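Oxidoreductase, zinc-binding dehydrogenase family (Myxococcus xanthus, PDB 5K1S) is a zinc-binding medium-chain reductase involved in alternative de novo isovaleryl coenzyme A biosynthesis, and probably uses NADP in its oxidoreductase reaction. Local coordinates at residues Ala263-Thr268 with Val278-Asn283; Arg176-Val181 with Leu304-Thr309; Pro90-Trp95 with Ala144-Leu149; Val47-His52 with Asp99-Leu104. All coordinates share one frame; numbering follows the deposited sequence.

Interaction 1 (Ala263-Thr268 with Val278-Asn283)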
loop_
_atom_site.group_PDB
_atom_site.type_symbol
_atom_site.label_atom_id
_atom_site.label_comp_id
_atom_site.label_asym_id
_atom_site.label_seq_id
_atom_site.Cartn_x
_atom_site.Cartn_y
_atom_site.Cartn_z
ATOM N N ALA A 263 8.095 12.172 8.109
ATOM C CA ALA A 263 8.155 13.626 8.225
ATOM C C ALA A 263 7.185 14.309 7.267
ATOM O O ALA A 263 6.604 15.348 7.600
ATOM C CB ALA A 263 9.581 14.114 7.978
ATOM N N THR A 264 6.996 13.743 6.075
ATOM C CA THR A 264 6.153 14.347 5.050
ATOM C C THR A 264 4.904 13.531 4.744
ATOM O O THR A 264 4.105 13.947 3.899
ATOM C CB THR A 264 6.952 14.536 3.755
ATOM O OG1 THR A 264 7.302 13.255 3.216
ATOM C CG2 THR A 264 8.220 15.335 4.008
ATOM N N PHE A 265 4.709 12.394 5.414
ATOM C CA PHE A 265 3.660 11.461 5.012
ATOM C C PHE A 265 2.276 12.095 5.116
ATOM O O PHE A 265 1.491 12.059 4.161
ATOM C CB PHE A 265 3.740 10.195 5.865
ATOM C CG PHE A 265 2.952 9.041 5.315
ATOM C CD1 PHE A 265 3.416 8.327 4.225
ATOM C CD2 PHE A 265 1.754 8.668 5.892
ATOM C CE1 PHE A 265 2.696 7.266 3.719
ATOM C CE2 PHE A 265 1.031 7.608 5.391
ATOM C CZ PHE A 265 1.503 6.905 4.304
ATOM N N ASP A 266 1.957 12.680 6.274
ATOM C CA ASP A 266 0.614 13.211 6.489
ATOM C C ASP A 266 0.239 14.226 5.414
ATOM O O ASP A 266 -0.914 14.267 4.966
ATOM C CB ASP A 266 0.517 13.839 7.879
ATOM C CG ASP A 266 -0.892 14.278 8.221
ATOM O OD1 ASP A 266 -1.725 13.404 8.541
ATOM O OD2 ASP A 266 -1.165 15.497 8.175
ATOM N N GLN A 267 1.194 15.053 4.988
ATOM C CA GLN A 267 0.922 16.017 3.925
ATOM C C GLN A 267 0.832 15.331 2.567
ATOM O O GLN A 267 0.021 15.727 1.720
ATOM C CB GLN A 267 2.002 17.096 3.908
ATOM C CG GLN A 267 1.968 18.030 5.101
ATOM C CD GLN A 267 0.748 18.927 5.102
ATOM O OE1 GLN A 267 0.750 19.996 4.489
ATOM N NE2 GLN A 267 -0.304 18.497 5.788
ATOM N N THR A 268 1.662 14.310 2.337
ATOM C CA THR A 268 1.601 13.566 1.082
ATOM C C THR A 268 0.192 13.049 0.829
ATOM O O THR A 268 -0.365 13.236 -0.258
ATOM C CB THR A 268 2.603 12.406 1.105
ATOM O OG1 THR A 268 3.940 12.921 1.124
ATOM C CG2 THR A 268 2.433 11.507 -0.121
ATOM N N VAL A 278 0.389 5.905 -3.204
ATOM C CA VAL A 278 1.627 6.358 -2.580
ATOM C C VAL A 278 2.574 5.170 -2.508
ATOM O O VAL A 278 2.244 4.140 -1.908
ATOM C CB VAL A 278 1.374 6.946 -1.183
ATOM C CG1 VAL A 278 2.688 7.354 -0.523
ATOM C CG2 VAL A 278 0.429 8.130 -1.274
ATOM N N VAL A 279 3.750 5.312 -3.108
ATOM C CA VAL A 279 4.765 4.267 -3.104
ATOM C C VAL A 279 5.799 4.641 -2.050
ATOM O O VAL A 279 6.580 5.581 -2.235
ATOM C CB VAL A 279 5.408 4.096 -4.486
ATOM C CG1 VAL A 279 6.314 2.874 -4.496
ATOM C CG2 VAL A 279 4.336 3.977 -5.561
ATOM N N VAL A 280 5.807 3.909 -0.942
ATOM C CA VAL A 280 6.678 4.214 0.187
ATOM C C VAL A 280 7.964 3.412 0.037
ATOM O O VAL A 280 7.928 2.183 -0.082
ATOM C CB VAL A 280 5.990 3.900 1.522
ATOM C CG1 VAL A 280 6.852 4.372 2.686
ATOM C CG2 VAL A 280 4.611 4.544 1.577
ATOM N N VAL A 281 9.099 4.109 0.044
ATOM C CA VAL A 281 10.399 3.450 -0.042
ATOM C C VAL A 281 11.353 3.850 1.073
ATOM O O VAL A 281 12.325 3.117 1.334
ATOM C CB VAL A 281 11.044 3.716 -1.423
ATOM C CG1 VAL A 281 11.303 5.200 -1.629
ATOM C CG2 VAL A 281 12.331 2.908 -1.594
ATOM N N GLY A 282 11.138 4.962 1.776
ATOM C CA GLY A 282 12.086 5.416 2.769
ATOM C C GLY A 282 11.398 5.988 3.991
ATOM O O GLY A 282 10.253 6.441 3.939
ATOM N N ASN A 283 12.133 5.951 5.107
ATOM C CA ASN A 283 11.700 6.573 6.363
ATOM C C ASN A 283 12.966 7.080 7.062
ATOM O O ASN A 283 13.555 6.384 7.892
ATOM C CB ASN A 283 10.928 5.599 7.240
ATOM C CG ASN A 283 10.072 6.305 8.272
ATOM O OD1 ASN A 283 9.680 7.459 8.086
ATOM N ND2 ASN A 283 9.779 5.618 9.368
#
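Helix 262-270 packs on strand 276-280 of the six-stranded parallel sheet of the nucleotide-binding domain, and F265 and T268, one helical turn apart, meet V278 and V280 there. The short helix and strand segments run nearly antiparallel, at 169°, with their axes 11.1 Å apart at closest approach. F265 reaches the strand with one corner of its ring: CE1 lies 4.0 Å from CG2 of V280, which sits at the ring edge near its plane, and 4.2 Å from CG1 of V278. CG anti to the backbone N (chi1 -165°) sets the ring so that CE1 reaches the valines; the F265 and V280 side chains lie roughly perpendicular. T268 turns its methyl inward, CG2 4.1 Å from CG2 of V278 and almost as near CG1, against the fork of the valine. Its OG1 hydrogen-bonds E258 on the adjoining strand 253-258. F265 and V280 also pack on L291 and I297 of the second subunit, so the helix, the sheet and the subunit interface share one apolar layer. A helix packed antiparallel on a later strand of the parallel sheet, as here, is characteristic of the Rossmann-type domain of zinc-binding dehydrogenases.

Interaction 2 (Arg176-Val181 with Leu304-Thr309)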
loop_
_atom_site.group_PDB
_atom_site.type_symbol
_atom_site.label_atom_id
_atom_site.label_comp_id
_atom_site.label_asym_id
_atom_site.label_seq_id
_atom_site.Cartn_x
_atom_site.Cartn_y
_atom_site.Cartn_z
ATOM N N ARG A 176 8.694 2.189 -11.563
ATOM C CA ARG A 176 8.164 1.326 -12.615
ATOM C C ARG A 176 7.534 0.051 -12.069
ATOM O O ARG A 176 6.323 -0.155 -12.195
ATOM C CB ARG A 176 9.281 0.965 -13.599
ATOM C CG ARG A 176 9.716 2.107 -14.470
ATOM C CD ARG A 176 10.664 1.610 -15.527
ATOM N NE ARG A 176 11.099 2.677 -16.419
ATOM C CZ ARG A 176 12.031 2.530 -17.355
ATOM N NH1 ARG A 176 12.632 1.357 -17.518
ATOM N NH2 ARG A 176 12.366 3.556 -18.124
ATOM N N THR A 177 8.348 -0.822 -11.473
ATOM C CA THR A 177 7.866 -2.138 -11.069
ATOM C C THR A 177 6.682 -2.018 -10.117
ATOM O O THR A 177 5.639 -2.650 -10.319
ATOM C CB THR A 177 9.002 -2.931 -10.421
ATOM O OG1 THR A 177 10.240 -2.623 -11.076
ATOM C CG2 THR A 177 8.735 -4.418 -10.528
ATOM N N ARG A 178 6.822 -1.201 -9.075
ATOM C CA ARG A 178 5.774 -1.039 -8.075
ATOM C C ARG A 178 4.842 0.120 -8.408
ATOM O O ARG A 178 3.618 -0.047 -8.420
ATOM C CB ARG A 178 6.408 -0.834 -6.696
ATOM C CG ARG A 178 7.257 -2.008 -6.227
ATOM C CD ARG A 178 6.392 -3.194 -5.836
ATOM N NE ARG A 178 5.554 -2.888 -4.683
ATOM C CZ ARG A 178 4.538 -3.637 -4.271
ATOM N NH1 ARG A 178 4.217 -4.748 -4.921
ATOM N NH2 ARG A 178 3.836 -3.271 -3.208
ATOM N N GLY A 179 5.401 1.299 -8.684
ATOM C CA GLY A 179 4.568 2.460 -8.944
ATOM C C GLY A 179 3.798 2.356 -10.248
ATOM O O GLY A 179 2.650 2.800 -10.337
ATOM N N LYS A 180 4.418 1.775 -11.276
ATOM C CA LYS A 180 3.791 1.644 -12.592
ATOM C C LYS A 180 3.364 3.011 -13.126
ATOM O O LYS A 180 2.255 3.191 -13.634
ATOM C CB LYS A 180 2.602 0.682 -12.538
ATOM C CG LYS A 180 2.944 -0.700 -12.008
ATOM C CD LYS A 180 1.699 -1.554 -11.866
ATOM C CE LYS A 180 1.984 -2.834 -11.100
ATOM N NZ LYS A 180 0.745 -3.625 -10.857
ATOM N N VAL A 181 4.267 3.986 -13.005
ATOM C CA VAL A 181 3.974 5.337 -13.466
ATOM C C VAL A 181 3.759 5.321 -14.971
ATOM O O VAL A 181 4.570 4.769 -15.727
ATOM C CB VAL A 181 5.109 6.293 -13.072
ATOM C CG1 VAL A 181 4.822 7.704 -13.577
ATOM C CG2 VAL A 181 5.299 6.296 -11.563
ATOM N N LEU A 304 1.734 1.676 -1.300
ATOM C CA LEU A 304 2.527 0.539 -1.746
ATOM C C LEU A 304 3.947 0.658 -1.215
ATOM O O LEU A 304 4.559 1.727 -1.299
ATOM C CB LEU A 304 2.552 0.461 -3.275
ATOM C CG LEU A 304 1.199 0.569 -3.980
ATOM C CD1 LEU A 304 1.392 0.577 -5.489
ATOM C CD2 LEU A 304 0.278 -0.566 -3.561
ATOM N N GLY A 305 4.469 -0.439 -0.675
ATOM C CA GLY A 305 5.856 -0.492 -0.263
ATOM C C GLY A 305 6.754 -1.018 -1.370
ATOM O O GLY A 305 6.358 -1.860 -2.171
ATOM N N ALA A 306 7.979 -0.496 -1.409
ATOM C CA ALA A 306 8.986 -0.915 -2.376
ATOM C C ALA A 306 10.305 -1.120 -1.649
ATOM O O ALA A 306 10.745 -0.239 -0.902
ATOM C CB ALA A 306 9.151 0.118 -3.495
ATOM N N TYR A 307 10.934 -2.271 -1.871
ATOM C CA TYR A 307 12.129 -2.652 -1.131
ATOM C C TYR A 307 13.117 -3.352 -2.051
ATOM O O TYR A 307 12.728 -4.169 -2.889
ATOM C CB TYR A 307 11.764 -3.566 0.048
ATOM C CG TYR A 307 12.946 -4.030 0.874
ATOM C CD1 TYR A 307 13.654 -3.142 1.670
ATOM C CD2 TYR A 307 13.340 -5.363 0.869
ATOM C CE1 TYR A 307 14.729 -3.561 2.428
ATOM C CE2 TYR A 307 14.414 -5.795 1.627
ATOM C CZ TYR A 307 15.106 -4.890 2.406
ATOM O OH TYR A 307 16.177 -5.317 3.162
ATOM N N ALA A 308 14.397 -3.016 -1.894
ATOM C CA ALA A 308 15.478 -3.715 -2.581
ATOM C C ALA A 308 15.396 -3.557 -4.096
ATOM O O ALA A 308 14.534 -2.840 -4.612
ATOM C CB ALA A 308 15.465 -5.199 -2.209
ATOM N N THR A 309 16.296 -4.230 -4.811
ATOM C CA THR A 309 16.370 -4.163 -6.262
ATOM C C THR A 309 16.608 -5.565 -6.805
ATOM O O THR A 309 17.314 -6.365 -6.185
ATOM C CB THR A 309 17.495 -3.221 -6.722
ATOM O OG1 THR A 309 17.328 -1.936 -6.112
ATOM C CG2 THR A 309 17.489 -3.062 -8.238
#
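L304 meets R178 in two ways as strand 302-305 nears its end. Its CD1 lies 3.7 Å from the backbone O of R178, in the last part of helix 165-178, and its CB is 3.9 Å from NH2 of the same arginine. Aliphatic carbon therefore packs against both the main chain and the tip of R178. G305 supplies the polar part of the contact through its carbonyl. NE of R178 stands 2.8 Å from O of G305 and NH2 stands 3.1 Å from it, but the N-H...O angles are only 129° and 122°, so the single oxygen receives two weak hydrogen bonds from one guanidinium. This oxygen lies obliquely to the guanidinium, whereas N of G305 lies at its edge, in plane. A306 follows with its methyl group, CB being 3.9 Å from CG of R178; the residue thus touches the base of the same side chain whose far end is engaged by L304 and G305. The arginine doubles back to manage this: bends at chi2 and chi3 curl the chain so that NE and NH2 come to O of G305. Farther along, Y307 gives its backbone N to E300 of the second subunit, an acid that also forms a long, weak ion pair with NE of R178. L304 pairs in an antiparallel ladder with a strand of that subunit, continuing the sheet across the interface, while in its own chain strand 302-305 lies beside strand 276-280, with helix 165-178 contacting A306 through H173 and T174.

Interaction 3 (Pro90-Trp95 with Ala144-Leu149)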
loop_
_atom_site.group_PDB
_atom_site.type_symbol
_atom_site.label_atom_id
_atom_site.label_comp_id
_atom_site.label_asym_id
_atom_site.label_seq_id
_atom_site.Cartn_x
_atom_site.Cartn_y
_atom_site.Cartn_z
ATOM N N PRO A 90 32.411 -23.250 -12.090
ATOM C CA PRO A 90 31.481 -24.017 -12.922
ATOM C C PRO A 90 30.052 -23.528 -12.735
ATOM O O PRO A 90 29.706 -22.899 -11.732
ATOM C CB PRO A 90 31.656 -25.458 -12.427
ATOM C CG PRO A 90 32.276 -25.338 -11.076
ATOM C CD PRO A 90 33.109 -24.096 -11.108
ATOM N N ASP A 91 29.216 -23.819 -13.731
ATOM C CA ASP A 91 27.817 -23.395 -13.728
ATOM C C ASP A 91 27.706 -21.870 -13.708
ATOM O O ASP A 91 27.042 -21.279 -12.854
ATOM C CB ASP A 91 27.055 -24.018 -12.555
ATOM C CG ASP A 91 26.628 -25.441 -12.831
ATOM O OD1 ASP A 91 26.054 -25.687 -13.913
ATOM O OD2 ASP A 91 26.873 -26.314 -11.973
ATOM N N THR A 92 28.373 -21.234 -14.667
ATOM C CA THR A 92 28.273 -19.790 -14.890
ATOM C C THR A 92 28.073 -19.538 -16.379
ATOM O O THR A 92 28.852 -18.826 -17.019
ATOM C CB THR A 92 29.518 -19.072 -14.370
ATOM O OG1 THR A 92 30.689 -19.660 -14.949
ATOM C CG2 THR A 92 29.597 -19.172 -12.855
ATOM N N PRO A 93 27.022 -20.118 -16.965
ATOM C CA PRO A 93 26.898 -20.084 -18.433
ATOM C C PRO A 93 26.829 -18.681 -19.006
ATOM O O PRO A 93 27.393 -18.428 -20.079
ATOM C CB PRO A 93 25.604 -20.872 -18.689
ATOM C CG PRO A 93 24.846 -20.798 -17.402
ATOM C CD PRO A 93 25.880 -20.791 -16.325
ATOM N N GLY A 94 26.155 -17.759 -18.326
ATOM C CA GLY A 94 26.018 -16.409 -18.825
ATOM C C GLY A 94 27.157 -15.476 -18.494
ATOM O O GLY A 94 27.118 -14.309 -18.891
ATOM N N TRP A 95 28.179 -15.950 -17.786
ATOM C CA TRP A 95 29.259 -15.096 -17.313
ATOM C C TRP A 95 30.600 -15.686 -17.714
ATOM O O TRP A 95 30.862 -16.870 -17.474
ATOM C CB TRP A 95 29.188 -14.920 -15.794
ATOM C CG TRP A 95 27.981 -14.153 -15.365
ATOM C CD1 TRP A 95 26.792 -14.666 -14.938
ATOM C CD2 TRP A 95 27.840 -12.730 -15.334
ATOM N NE1 TRP A 95 25.920 -13.648 -14.636
ATOM C CE2 TRP A 95 26.539 -12.450 -14.873
ATOM C CE3 TRP A 95 28.687 -11.665 -15.651
ATOM C CZ2 TRP A 95 26.067 -11.150 -14.720
ATOM C CZ3 TRP A 95 28.216 -10.377 -15.498
ATOM C CH2 TRP A 95 26.920 -10.130 -15.036
ATOM N N ALA A 144 30.944 -13.378 -5.983
ATOM C CA ALA A 144 29.545 -13.009 -6.131
ATOM C C ALA A 144 28.779 -14.117 -6.843
ATOM O O ALA A 144 29.153 -14.505 -7.956
ATOM C CB ALA A 144 29.416 -11.702 -6.913
ATOM N N PRO A 145 27.715 -14.657 -6.247
ATOM C CA PRO A 145 26.843 -15.557 -7.009
ATOM C C PRO A 145 26.293 -14.835 -8.229
ATOM O O PRO A 145 25.936 -13.658 -8.164
ATOM C CB PRO A 145 25.734 -15.914 -6.009
ATOM C CG PRO A 145 26.313 -15.629 -4.666
ATOM C CD PRO A 145 27.251 -14.483 -4.860
ATOM N N VAL A 146 26.240 -15.545 -9.356
ATOM C CA VAL A 146 25.782 -14.908 -10.587
ATOM C C VAL A 146 24.389 -14.324 -10.400
ATOM O O VAL A 146 24.021 -13.348 -11.066
ATOM C CB VAL A 146 25.829 -15.904 -11.764
ATOM C CG1 VAL A 146 27.271 -16.320 -12.043
ATOM C CG2 VAL A 146 24.956 -17.121 -11.484
ATOM N N GLY A 147 23.601 -14.890 -9.486
ATOM C CA GLY A 147 22.256 -14.403 -9.245
ATOM C C GLY A 147 22.183 -13.009 -8.657
ATOM O O GLY A 147 21.101 -12.412 -8.668
ATOM N N GLY A 148 23.295 -12.478 -8.153
ATOM C CA GLY A 148 23.297 -11.156 -7.557
ATOM C C GLY A 148 24.107 -10.129 -8.324
ATOM O O GLY A 148 24.567 -9.142 -7.739
ATOM N N LEU A 149 24.281 -10.335 -9.627
ATOM C CA LEU A 149 25.094 -9.458 -10.459
ATOM C C LEU A 149 24.240 -8.792 -11.528
ATOM O O LEU A 149 23.329 -9.410 -12.085
ATOM C CB LEU A 149 26.236 -10.234 -11.131
ATOM C CG LEU A 149 27.351 -10.766 -10.228
ATOM C CD1 LEU A 149 28.396 -11.484 -11.068
ATOM C CD2 LEU A 149 27.996 -9.648 -9.418
HETATM O O HOH W 1 23.087 -14.841 -13.960
#
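Apolar contacts between the 90-95 loop and the 144-149 segment centre on W95 and V146. CG1 of V146 lies against the pyrrole part of the indole, 3.4 Å from CD1 of W95, at an oblique angle to the ring, with CB of V146 scarcely farther away. The two side chains run alongside each other in opposed senses. The same CG1 also meets CG2 of T92 at 3.8 Å, so one valine methyl touches both the T92 methyl and the indole. OG1 of T92 is turned to a different task and hydrogen-bonds O of G89. A type I turn from T92 to W95, closed by W95 N to O of T92, brings these two partners together. The loop joins strands 80-88 and 100-103 in the GroES-like domain, and the contact joins it to V146 in the link after strand 141-145 and to L149, the first residue of strand 149-151. A CH-pi interaction engages the other end of the indole: CD1 of L149 stands 4.2 Å from the centroid of the six-membered ring of W95, only 6° off the ring normal. CB of L149 lies nearer the rim, 3.7 Å from CZ2 of W95. R151 makes a cation-pi contact with W95 as well. The polar bridge runs through one water, which lies in the ring plane at the indole edge, accepts from NE1 of W95 at 3.1 Å and donates weakly to O of V146 at 3.4 Å. That carbonyl also receives a weak hydrogen bond from Q311.

Interaction 4 (Val47-His52 with Asp99-Leu104)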
loop_
_atom_site.group_PDB
_atom_site.type_symbol
_atom_site.label_atom_id
_atom_site.label_comp_id
_atom_site.label_asym_id
_atom_site.label_seq_id
_atom_site.Cartn_x
_atom_site.Cartn_y
_atom_site.Cartn_z
ATOM N N VAL A 47 31.317 -16.179 -9.028
ATOM C CA VAL A 47 32.178 -15.408 -9.916
ATOM C C VAL A 47 33.134 -14.590 -9.060
ATOM O O VAL A 47 32.738 -14.043 -8.025
ATOM C CB VAL A 47 31.339 -14.502 -10.843
ATOM C CG1 VAL A 47 32.127 -13.282 -11.301
ATOM C CG2 VAL A 47 30.847 -15.293 -12.047
ATOM N N LEU A 48 34.391 -14.505 -9.489
ATOM C CA LEU A 48 35.389 -13.677 -8.824
ATOM C C LEU A 48 35.470 -12.337 -9.543
ATOM O O LEU A 48 35.726 -12.291 -10.750
ATOM C CB LEU A 48 36.755 -14.360 -8.808
ATOM C CG LEU A 48 37.899 -13.564 -8.169
ATOM C CD1 LEU A 48 37.602 -13.249 -6.708
ATOM C CD2 LEU A 48 39.212 -14.316 -8.291
ATOM N N LEU A 49 35.257 -11.254 -8.801
ATOM C CA LEU A 49 35.230 -9.913 -9.360
ATOM C C LEU A 49 36.484 -9.143 -8.973
ATOM O O LEU A 49 37.023 -9.306 -7.875
ATOM C CB LEU A 49 33.999 -9.138 -8.881
ATOM C CG LEU A 49 32.660 -9.484 -9.529
ATOM C CD1 LEU A 49 31.544 -8.743 -8.820
ATOM C CD2 LEU A 49 32.666 -9.143 -11.013
ATOM N N ARG A 50 36.939 -8.298 -9.894
ATOM C CA ARG A 50 38.028 -7.360 -9.643
ATOM C C ARG A 50 37.379 -5.998 -9.438
ATOM O O ARG A 50 37.010 -5.321 -10.400
ATOM C CB ARG A 50 39.020 -7.358 -10.800
ATOM C CG ARG A 50 40.396 -6.810 -10.455
ATOM C CD ARG A 50 40.454 -5.295 -10.525
ATOM N NE ARG A 50 41.763 -4.833 -10.983
ATOM C CZ ARG A 50 42.101 -4.670 -12.260
ATOM N NH1 ARG A 50 41.228 -4.925 -13.229
ATOM N NH2 ARG A 50 43.320 -4.249 -12.574
ATOM N N VAL A 51 37.228 -5.605 -8.175
ATOM C CA VAL A 51 36.442 -4.425 -7.839
ATOM C C VAL A 51 37.195 -3.180 -8.283
ATOM O O VAL A 51 38.322 -2.927 -7.843
ATOM C CB VAL A 51 36.139 -4.380 -6.337
ATOM C CG1 VAL A 51 35.210 -3.213 -6.017
ATOM C CG2 VAL A 51 35.527 -5.699 -5.873
ATOM N N HIS A 52 36.571 -2.396 -9.162
ATOM C CA HIS A 52 37.109 -1.105 -9.564
ATOM C C HIS A 52 36.532 0.049 -8.760
ATOM O O HIS A 52 37.152 1.117 -8.705
ATOM C CB HIS A 52 36.841 -0.855 -11.054
ATOM C CG HIS A 52 37.677 -1.696 -11.966
ATOM N ND1 HIS A 52 38.918 -1.299 -12.416
ATOM C CD2 HIS A 52 37.451 -2.914 -12.513
ATOM C CE1 HIS A 52 39.418 -2.235 -13.202
ATOM N NE2 HIS A 52 38.547 -3.225 -13.278
ATOM N N ASP A 99 33.761 -9.890 -18.366
ATOM C CA ASP A 99 32.455 -9.253 -18.279
ATOM C C ASP A 99 32.451 -8.180 -17.194
ATOM O O ASP A 99 33.212 -8.237 -16.224
ATOM C CB ASP A 99 31.370 -10.292 -17.991
ATOM C CG ASP A 99 31.143 -11.241 -19.156
ATOM O OD1 ASP A 99 31.386 -10.840 -20.313
ATOM O OD2 ASP A 99 30.715 -12.389 -18.912
ATOM N N ARG A 100 31.576 -7.193 -17.370
ATOM C CA ARG A 100 31.466 -6.050 -16.473
ATOM C C ARG A 100 30.202 -6.207 -15.639
ATOM O O ARG A 100 29.100 -6.291 -16.192
ATOM C CB ARG A 100 31.434 -4.744 -17.265
ATOM C CG ARG A 100 32.593 -4.584 -18.239
ATOM C CD ARG A 100 32.315 -3.487 -19.254
ATOM N NE ARG A 100 32.033 -2.206 -18.612
ATOM C CZ ARG A 100 32.960 -1.327 -18.243
ATOM N NH1 ARG A 100 34.247 -1.580 -18.446
ATOM N NH2 ARG A 100 32.600 -0.189 -17.665
ATOM N N ALA A 101 30.357 -6.235 -14.315
ATOM C CA ALA A 101 29.257 -6.559 -13.419
ATOM C C ALA A 101 29.143 -5.530 -12.302
ATOM O O ALA A 101 30.085 -4.791 -12.002
ATOM C CB ALA A 101 29.430 -7.958 -12.813
ATOM N N ALA A 102 27.963 -5.500 -11.683
ATOM C CA ALA A 102 27.703 -4.667 -10.516
ATOM C C ALA A 102 26.803 -5.439 -9.565
ATOM O O ALA A 102 25.798 -6.015 -9.991
ATOM C CB ALA A 102 27.046 -3.339 -10.907
ATOM N N THR A 103 27.159 -5.447 -8.284
ATOM C CA THR A 103 26.456 -6.261 -7.303
ATOM C C THR A 103 25.136 -5.619 -6.891
ATOM O O THR A 103 25.000 -4.393 -6.845
ATOM C CB THR A 103 27.319 -6.472 -6.059
ATOM O OG1 THR A 103 27.673 -5.200 -5.501
ATOM C CG2 THR A 103 28.587 -7.250 -6.400
ATOM N N LEU A 104 24.156 -6.470 -6.594
ATOM C CA LEU A 104 22.922 -6.038 -5.962
ATOM C C LEU A 104 23.175 -5.776 -4.478
ATOM O O LEU A 104 24.303 -5.870 -3.983
ATOM C CB LEU A 104 21.827 -7.088 -6.145
ATOM C CG LEU A 104 21.219 -7.262 -7.537
ATOM C CD1 LEU A 104 20.349 -8.503 -7.572
ATOM C CD2 LEU A 104 20.407 -6.044 -7.927
#
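Strands 46-56 and 100-103 face each other through their side chains, the nearest CA atoms being those of L49 and A101, 8.0 Å apart. L49 makes the contact from its side, its two methyls spreading over different residues of the opposing strand. CD2 lies 3.9 Å from CB of A101, and CD1 lies 4.1 Å from CG2 of T103, so the forked end of the leucine spans two successive inward-facing positions. Its CG is anti to the carbonyl carbon (chi1 -76°), which sends the fork out from strand 46-56 to A101 and T103. The L49 and T103 side chains pass alongside, pointing opposite ways, and the contact is purely apolar. T103 keeps its polar end for the start of strand 80-88 and the residue just before it: chi1 of 58° sets OG1 between the backbone N and the carbonyl carbon, where it hydrogen-bonds N of A81 and O of H79, while CG2 is left to meet L49. H79 is a ligand of the zinc ion that C57 and C166 also bind, so T103 gives the backbone of a metal ligand a second-shell contact. L149 of strand 149-151 and M142 of strand 141-145 pack on both L49 and T103, and W95 lies against A101. The curled sheet of the GroES-like domain thus surrounds this apolar core: strand 80-88 pairs with both 46-56 and 100-103, strand 141-145 flanks 46-56, and strand 149-151 flanks 100-103.

All four contacts are largely buried, but they fall into two pairs. Interactions 1 and 2 share the parallel sheet, where strands 276-280 and 302-305 are neighbours, and both reach the second subunit; interactions 3 and 4 belong to the GroES-like domain and its curled sheet and touch no other chain of the assembly. Within the latter pair the contacts are continuous, L149 packing on L49 and V146 on V47. Chemistry changes with position: the cross-contacts of 1 and 4 are apolar, 1 next to the interface and 4 inside the domain, 2 adds weak arginine-carbonyl bonds beside the interface, and 3 combines an aromatic face with a water bridge. Between the two regions, T309 of interaction 2 packs on L104 of interaction 4.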